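Local coordinates for carbon dioxide concentrating mechanism protein (Nostoc sp., PDB 4N8X) that probably forms the pentameric vertices of the carboxysome, the polyhedral compartment that sequesters RuBisCO, where it would bring curvature into the otherwise flat shell layer, at residues Q2-R7 against L27-E32; V42-S47 against R73-A78; W55-R60 against V79-D84. All coordinates share one frame; numbering follows the deposited sequence.

Contact 1. Residues Q2-R7 against L27-E32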
# COMPACT_ATOMS: atom_id res chain seq x y z
N GLN A 2 -7.07 9.92 -3.11
CA GLN A 2 -8.48 9.57 -3.16
C GLN A 2 -9.32 10.77 -2.80
O GLN A 2 -8.87 11.66 -2.08
CB GLN A 2 -8.79 8.39 -2.20
CG GLN A 2 -8.21 7.00 -2.65
CD GLN A 2 -8.61 6.58 -4.09
OE1 GLN A 2 -9.69 5.99 -4.32
NE2 GLN A 2 -7.73 6.86 -5.05
N ILE A 3 -10.56 10.76 -3.27
CA ILE A 3 -11.56 11.79 -2.97
C ILE A 3 -12.39 11.29 -1.80
O ILE A 3 -12.76 10.12 -1.77
CB ILE A 3 -12.49 11.98 -4.22
CG1 ILE A 3 -11.67 12.48 -5.39
CG2 ILE A 3 -13.67 12.98 -3.97
CD1 ILE A 3 -12.33 12.23 -6.71
N ALA A 4 -12.66 12.14 -0.82
CA ALA A 4 -13.47 11.75 0.33
C ALA A 4 -14.27 12.95 0.83
O ALA A 4 -13.98 14.07 0.46
CB ALA A 4 -12.59 11.20 1.42
N LYS A 5 -15.28 12.70 1.66
CA LYS A 5 -16.14 13.75 2.20
C LYS A 5 -15.92 13.84 3.71
O LYS A 5 -15.88 12.81 4.42
CB LYS A 5 -17.61 13.43 1.89
CG LYS A 5 -18.67 14.45 2.35
CD LYS A 5 -20.09 13.82 2.17
CE LYS A 5 -21.22 14.78 2.54
NZ LYS A 5 -22.61 14.17 2.39
N VAL A 6 -15.73 15.05 4.19
CA VAL A 6 -15.52 15.29 5.61
C VAL A 6 -16.81 15.05 6.37
O VAL A 6 -17.80 15.75 6.19
CB VAL A 6 -15.04 16.74 5.87
CG1 VAL A 6 -14.87 16.98 7.38
CG2 VAL A 6 -13.69 16.95 5.18
N ARG A 7 -16.78 14.07 7.26
CA ARG A 7 -17.97 13.74 8.01
C ARG A 7 -17.88 14.20 9.47
O ARG A 7 -18.90 14.60 10.06
CB ARG A 7 -18.25 12.22 7.90
CG ARG A 7 -18.64 11.74 6.51
CD ARG A 7 -19.86 12.51 5.95
NE ARG A 7 -20.99 12.58 6.89
CZ ARG A 7 -21.84 11.59 7.11
NH1 ARG A 7 -22.84 11.75 7.96
NH2 ARG A 7 -21.69 10.42 6.48
N LEU A 27 -13.43 10.66 7.46
CA LEU A 27 -13.77 10.89 6.05
C LEU A 27 -14.50 9.68 5.44
O LEU A 27 -14.21 8.54 5.79
CB LEU A 27 -12.48 11.17 5.29
CG LEU A 27 -11.64 12.27 5.97
CD1 LEU A 27 -10.33 12.50 5.23
CD2 LEU A 27 -12.37 13.57 5.99
N GLN A 28 -15.46 9.95 4.56
CA GLN A 28 -16.22 8.92 3.85
C GLN A 28 -15.72 8.94 2.43
O GLN A 28 -15.79 9.96 1.77
CB GLN A 28 -17.74 9.23 3.90
CG GLN A 28 -18.63 8.23 3.10
CD GLN A 28 -20.10 8.56 3.16
OE1 GLN A 28 -20.48 9.64 3.62
NE2 GLN A 28 -20.96 7.64 2.66
N LEU A 29 -15.22 7.79 1.96
CA LEU A 29 -14.61 7.67 0.63
C LEU A 29 -15.61 7.87 -0.50
O LEU A 29 -16.79 7.59 -0.36
CB LEU A 29 -13.91 6.30 0.48
CG LEU A 29 -12.54 6.29 1.18
CD1 LEU A 29 -11.71 7.45 0.71
CD2 LEU A 29 -12.61 6.33 2.69
N VAL A 30 -15.12 8.38 -1.62
CA VAL A 30 -15.95 8.61 -2.82
C VAL A 30 -15.37 7.72 -3.92
O VAL A 30 -14.14 7.54 -3.99
CB VAL A 30 -15.93 10.11 -3.22
CG1 VAL A 30 -16.59 10.36 -4.57
CG2 VAL A 30 -16.62 10.98 -2.13
N ASP A 31 -16.24 7.15 -4.76
CA ASP A 31 -15.75 6.37 -5.89
C ASP A 31 -15.53 7.26 -7.13
O ASP A 31 -15.72 8.48 -7.07
CB ASP A 31 -16.64 5.14 -6.22
CG ASP A 31 -17.96 5.49 -6.89
OD1 ASP A 31 -18.21 6.67 -7.27
OD2 ASP A 31 -18.79 4.56 -7.06
N GLU A 32 -15.14 6.64 -8.23
CA GLU A 32 -14.70 7.40 -9.40
C GLU A 32 -15.85 8.22 -9.98
O GLU A 32 -15.62 9.31 -10.50
CB GLU A 32 -14.17 6.44 -10.47
CG GLU A 32 -13.43 7.14 -11.60
CD GLU A 32 -14.36 7.57 -12.72
OE1 GLU A 32 -15.48 7.01 -12.80
OE2 GLU A 32 -13.99 8.48 -13.50
O HOH W 1 -12.51 5.70 -2.97
O HOH W 2 -22.61 11.23 3.81
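Q28 OE1 is gripped twice: R7 NH2 donates to it at 3.2 Å, and a water gives it a shorter bond of 2.7 Å. That water also accepts a bond from K5 NZ, so the amide oxygen draws both basic side chains of Q2-R7 to one place. The arginine approaches from above the carbonyl plane, 47° out of it, and so misses the lone pairs; the guanidinium and amide planes stand 39° apart. Bends at chi2 and chi3 lay the R7 chain alongside Q28, CG against Q28 CB at 3.7 Å. Both polar ends have further partners, with R7 NE in a salt bridge to E89 of a neighbouring subunit and Q28 NE2 bonded to L37 O. Between the two strands the backbones are joined by K5 N to Q28 O (2.8 Å), Q28 N to K5 O, and V30 N to I3 O. On the opposite face of the sheet, A4 CB touches both L27 CB and L29 CD1, while V6 CG2 lies beside L27 CD2 at 3.7 Å, the two side chains pointing the same way. I3 puts CG2 anti to its backbone N, which carries that methyl to V30 CB, also 3.7 Å away. A second water ties Q2 OE1 to V30 O, while Q2 NE2 bonds to Y40 O of a neighbouring subunit. Such a twisted antiparallel ladder, residues 2-7 and 27-30 running at 145°, pairs the first two long strands in the OB-like barrel of CcmL/EutN proteins.

Contact 2. Residues V42-S47 against R73-A78; sequences VAADNS and RPVDAA
N46 and R73 meet tip to tip at an oblique crossing, their amide and guanidinium planes turned 53° apart. N46 ND2 and R73 NH2 stand 3.5 Å from each other, but both are donors and do not bond; they converge because each gives a hydrogen bond to N70 OD1. N46 reaches this spot with CG wedged between its backbone N and carbonyl carbon (chi1 54°), whereas R73 arrives as a chain extended from CG to NE. Deeper in, the side chains are small and the backbones come close. A43 CB faces A77 CB at 3.9 Å, and A44 CB points at V75 CG1. A44 N donates to A77 O over 2.9 Å and A44 O accepts from V79 N, the bonding of a single parallel bridge, by which the strand ending at A44 meets strand 77-88 and closes the barrel, as between the third and fifth strands of OB folds. Two CA-H...O contacts flank it, A43 CA to A77 O and A78 CA to A44 O, the latter at 3.3 Å. Before this bridge the chain makes an inverse gamma turn centred on P74, with a weak bond from V75 N to R73 O, and P74 O accepts from S59 OG of a neighbouring subunit.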
# COMPACT_ATOMS: atom_id res chain seq x y z
N VAL A 42 -9.55 7.77 8.67
CA VAL A 42 -9.21 8.93 9.48
C VAL A 42 -7.96 9.52 8.91
O VAL A 42 -6.99 8.78 8.70
CB VAL A 42 -8.98 8.49 10.94
CG1 VAL A 42 -8.69 9.72 11.85
CG2 VAL A 42 -10.18 7.71 11.43
N ALA A 43 -7.97 10.83 8.65
CA ALA A 43 -6.80 11.53 8.11
C ALA A 43 -6.45 12.75 8.97
O ALA A 43 -7.33 13.38 9.54
CB ALA A 43 -7.07 11.99 6.64
N ALA A 44 -5.17 13.11 8.99
CA ALA A 44 -4.73 14.31 9.68
C ALA A 44 -5.09 15.51 8.82
O ALA A 44 -5.04 15.47 7.58
CB ALA A 44 -3.21 14.25 9.91
N ASP A 45 -5.47 16.61 9.46
CA ASP A 45 -5.73 17.83 8.69
C ASP A 45 -5.12 18.99 9.44
O ASP A 45 -5.81 19.79 10.03
CB ASP A 45 -7.22 18.04 8.48
CG ASP A 45 -7.55 19.36 7.73
OD1 ASP A 45 -6.63 20.03 7.21
OD2 ASP A 45 -8.75 19.75 7.65
N ASN A 46 -3.81 19.09 9.43
CA ASN A 46 -3.19 20.18 10.17
C ASN A 46 -2.77 21.32 9.26
O ASN A 46 -2.26 22.32 9.72
CB ASN A 46 -2.03 19.67 11.03
CG ASN A 46 -1.00 18.88 10.24
OD1 ASN A 46 -0.51 19.33 9.19
ND2 ASN A 46 -0.66 17.70 10.73
N SER A 47 -3.05 21.19 7.96
CA SER A 47 -2.50 22.13 6.98
C SER A 47 -3.59 22.76 6.11
O SER A 47 -3.42 23.82 5.55
CB SER A 47 -1.49 21.37 6.09
OG SER A 47 -1.47 21.86 4.76
N ARG A 73 5.92 12.24 12.31
CA ARG A 73 4.66 11.88 12.94
C ARG A 73 4.10 10.61 12.29
O ARG A 73 4.36 10.35 11.11
CB ARG A 73 3.62 13.01 12.78
CG ARG A 73 4.01 14.35 13.45
CD ARG A 73 2.80 15.30 13.38
NE ARG A 73 2.91 16.43 14.30
CZ ARG A 73 2.58 17.68 13.97
NH1 ARG A 73 2.72 18.66 14.87
NH2 ARG A 73 2.16 17.94 12.75
N PRO A 74 3.35 9.81 13.05
CA PRO A 74 2.85 8.53 12.48
C PRO A 74 1.51 8.68 11.84
O PRO A 74 0.50 8.15 12.31
CB PRO A 74 2.77 7.60 13.70
CG PRO A 74 2.58 8.53 14.89
CD PRO A 74 3.34 9.81 14.53
N VAL A 75 1.50 9.38 10.71
CA VAL A 75 0.28 9.63 9.98
C VAL A 75 0.48 9.02 8.60
O VAL A 75 1.54 9.15 7.98
CB VAL A 75 0.00 11.12 9.88
CG1 VAL A 75 -0.14 11.70 11.28
CG2 VAL A 75 1.14 11.81 9.19
N ASP A 76 -0.54 8.30 8.13
CA ASP A 76 -0.42 7.65 6.85
C ASP A 76 -1.53 8.12 5.95
O ASP A 76 -1.76 7.52 4.90
CB ASP A 76 -0.48 6.12 7.01
CG ASP A 76 -1.74 5.66 7.75
OD1 ASP A 76 -2.61 6.52 8.04
OD2 ASP A 76 -1.86 4.44 8.02
N ALA A 77 -2.25 9.17 6.39
CA ALA A 77 -3.34 9.78 5.62
C ALA A 77 -3.51 11.21 6.05
O ALA A 77 -3.53 11.50 7.27
CB ALA A 77 -4.70 8.99 5.76
N ALA A 78 -3.50 12.11 5.07
CA ALA A 78 -3.58 13.55 5.30
C ALA A 78 -4.52 14.21 4.27
O ALA A 78 -4.55 13.83 3.09
CB ALA A 78 -2.14 14.20 5.28

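Contact 3. Residues W55-R60 against V79-D84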
# COMPACT_ATOMS: atom_id res chain seq x y z
N TRP A 55 -15.81 18.02 0.17
CA TRP A 55 -14.98 17.04 -0.51
C TRP A 55 -13.50 17.46 -0.49
O TRP A 55 -13.14 18.62 -0.73
CB TRP A 55 -15.45 16.89 -1.96
CG TRP A 55 -16.76 16.13 -2.09
CD1 TRP A 55 -17.77 16.06 -1.17
CD2 TRP A 55 -17.19 15.33 -3.22
NE1 TRP A 55 -18.81 15.26 -1.66
CE2 TRP A 55 -18.47 14.81 -2.90
CE3 TRP A 55 -16.61 15.03 -4.45
CZ2 TRP A 55 -19.19 13.99 -3.79
CZ3 TRP A 55 -17.34 14.19 -5.34
CH2 TRP A 55 -18.61 13.70 -4.99
N VAL A 56 -12.63 16.50 -0.23
CA VAL A 56 -11.23 16.78 -0.08
C VAL A 56 -10.45 15.67 -0.80
O VAL A 56 -11.01 14.62 -1.10
CB VAL A 56 -10.84 16.79 1.41
CG1 VAL A 56 -11.54 17.94 2.13
CG2 VAL A 56 -11.23 15.45 2.06
N LEU A 57 -9.18 15.94 -1.10
CA LEU A 57 -8.26 14.91 -1.53
C LEU A 57 -7.45 14.43 -0.33
O LEU A 57 -6.95 15.24 0.47
CB LEU A 57 -7.32 15.49 -2.57
CG LEU A 57 -8.01 15.89 -3.85
CD1 LEU A 57 -7.03 16.68 -4.67
CD2 LEU A 57 -8.34 14.58 -4.58
N ILE A 58 -7.28 13.12 -0.25
CA ILE A 58 -6.46 12.48 0.78
C ILE A 58 -5.21 11.88 0.11
O ILE A 58 -5.32 11.19 -0.89
CB ILE A 58 -7.22 11.30 1.37
CG1 ILE A 58 -8.55 11.75 2.04
CG2 ILE A 58 -6.37 10.60 2.46
CD1 ILE A 58 -9.30 10.52 2.68
N SER A 59 -4.03 12.17 0.66
CA SER A 59 -2.80 11.49 0.26
C SER A 59 -2.49 10.46 1.32
O SER A 59 -2.62 10.76 2.52
CB SER A 59 -1.67 12.52 0.15
OG SER A 59 -1.73 13.16 -1.10
N ARG A 60 -2.09 9.26 0.90
CA ARG A 60 -1.85 8.17 1.88
C ARG A 60 -0.41 7.71 1.82
O ARG A 60 0.30 7.95 0.83
CB ARG A 60 -2.86 6.99 1.68
CG ARG A 60 -2.82 5.80 2.77
CD ARG A 60 -4.05 5.69 3.79
NE ARG A 60 -3.80 4.78 4.94
CZ ARG A 60 -4.68 4.41 5.90
NH1 ARG A 60 -5.95 4.83 5.92
NH2 ARG A 60 -4.27 3.59 6.88
N VAL A 79 -5.25 15.22 4.73
CA VAL A 79 -6.01 16.08 3.84
C VAL A 79 -5.06 17.04 3.14
O VAL A 79 -4.26 17.69 3.77
CB VAL A 79 -7.12 16.80 4.62
CG1 VAL A 79 -7.78 17.88 3.75
CG2 VAL A 79 -8.15 15.79 5.12
N VAL A 80 -5.07 17.06 1.79
CA VAL A 80 -4.11 17.91 1.11
C VAL A 80 -4.78 19.02 0.32
O VAL A 80 -4.14 20.00 -0.05
CB VAL A 80 -3.09 17.11 0.23
CG1 VAL A 80 -2.34 16.09 1.06
CG2 VAL A 80 -3.77 16.39 -0.98
N ALA A 81 -6.07 18.88 0.07
CA ALA A 81 -6.76 19.88 -0.74
C ALA A 81 -8.26 19.80 -0.49
O ALA A 81 -8.78 18.72 -0.21
CB ALA A 81 -6.45 19.64 -2.23
N ILE A 82 -8.95 20.93 -0.61
CA ILE A 82 -10.41 20.96 -0.65
C ILE A 82 -10.83 21.13 -2.12
O ILE A 82 -10.34 22.01 -2.84
CB ILE A 82 -10.98 22.13 0.18
CG1 ILE A 82 -10.66 21.93 1.66
CG2 ILE A 82 -12.51 22.33 -0.07
CD1 ILE A 82 -10.62 23.27 2.48
N ILE A 83 -11.72 20.27 -2.58
CA ILE A 83 -12.14 20.32 -3.98
C ILE A 83 -13.26 21.32 -4.16
O ILE A 83 -14.22 21.32 -3.38
CB ILE A 83 -12.63 18.93 -4.43
CG1 ILE A 83 -11.50 17.90 -4.29
CG2 ILE A 83 -13.05 18.99 -5.87
CD1 ILE A 83 -12.00 16.49 -4.13
N ASP A 84 -13.13 22.17 -5.20
CA ASP A 84 -14.20 23.05 -5.62
C ASP A 84 -15.06 22.40 -6.71
O ASP A 84 -16.30 22.48 -6.69
CB ASP A 84 -13.62 24.29 -6.28
CG ASP A 84 -12.99 25.23 -5.31
OD1 ASP A 84 -13.27 25.13 -4.10
OD2 ASP A 84 -12.22 26.08 -5.79
O HOH W 3 -15.92 20.57 -1.28
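W55 touches strand 79-83 with its CB, 4.1 Å from I83 CD1, while its flat indole leads away from that strand and stacks with the ring of Y94; I3, V30 and I86 also pack on the W55 side chain. At this end of the ladder I83 N bonds directly to W55 O, but the return link from W55 N to I83 O runs through a water. L57 touches three residues of the other strand: its CB meets V80 CG2 at 4.0 Å, CD1 lies 3.9 Å from A81 CB, and CG packs on I83 CD1, the leucine and isoleucine crossing at about a right angle. An alanine here would probably open a gap beside A81 and take away the leucine branch against which I83 CD1 packs. On the other face V56 CB packs against V79 CG1 at 4.0 Å, again nearly perpendicular. V80 turns both methyls to S59, whose OG bonds to P74 O of a neighbouring subunit. L57 N donates to A81 O (2.9 Å) and L57 O accepts from V80 N. Two residues, V80 and A81, therefore stand opposite L57, and V80 has the near-helical psi of -17° expected there. This is a classic beta bulge, set in the antiparallel pair formed by the fourth and fifth long strands of the OB-like barrel.

The three contacts are joints of one barrel. Contact 1 comes first along the chain and closes before the others open; contacts 2 and 3 interlock, since 55-60 falls between the segments of contact 2 and 73-78 runs straight on into 79-84 along strand 77-88. Contact 1 adjoins contact 3 through backbone bonds between strands 2-11 and 55-60; the centres of contacts 1 and 3 lie 9 Å apart. Contact 2 lies 11 Å from contact 3 and 15 Å from contact 1, across the chain's centre from the latter. Inside, L27 CD1 reaches both A43 CB (3.6 Å) and I58 CD1 (3.4 Å), bringing all three together. Each contact also touches neighbouring subunits, so barrel and pentamer are built from the same strands.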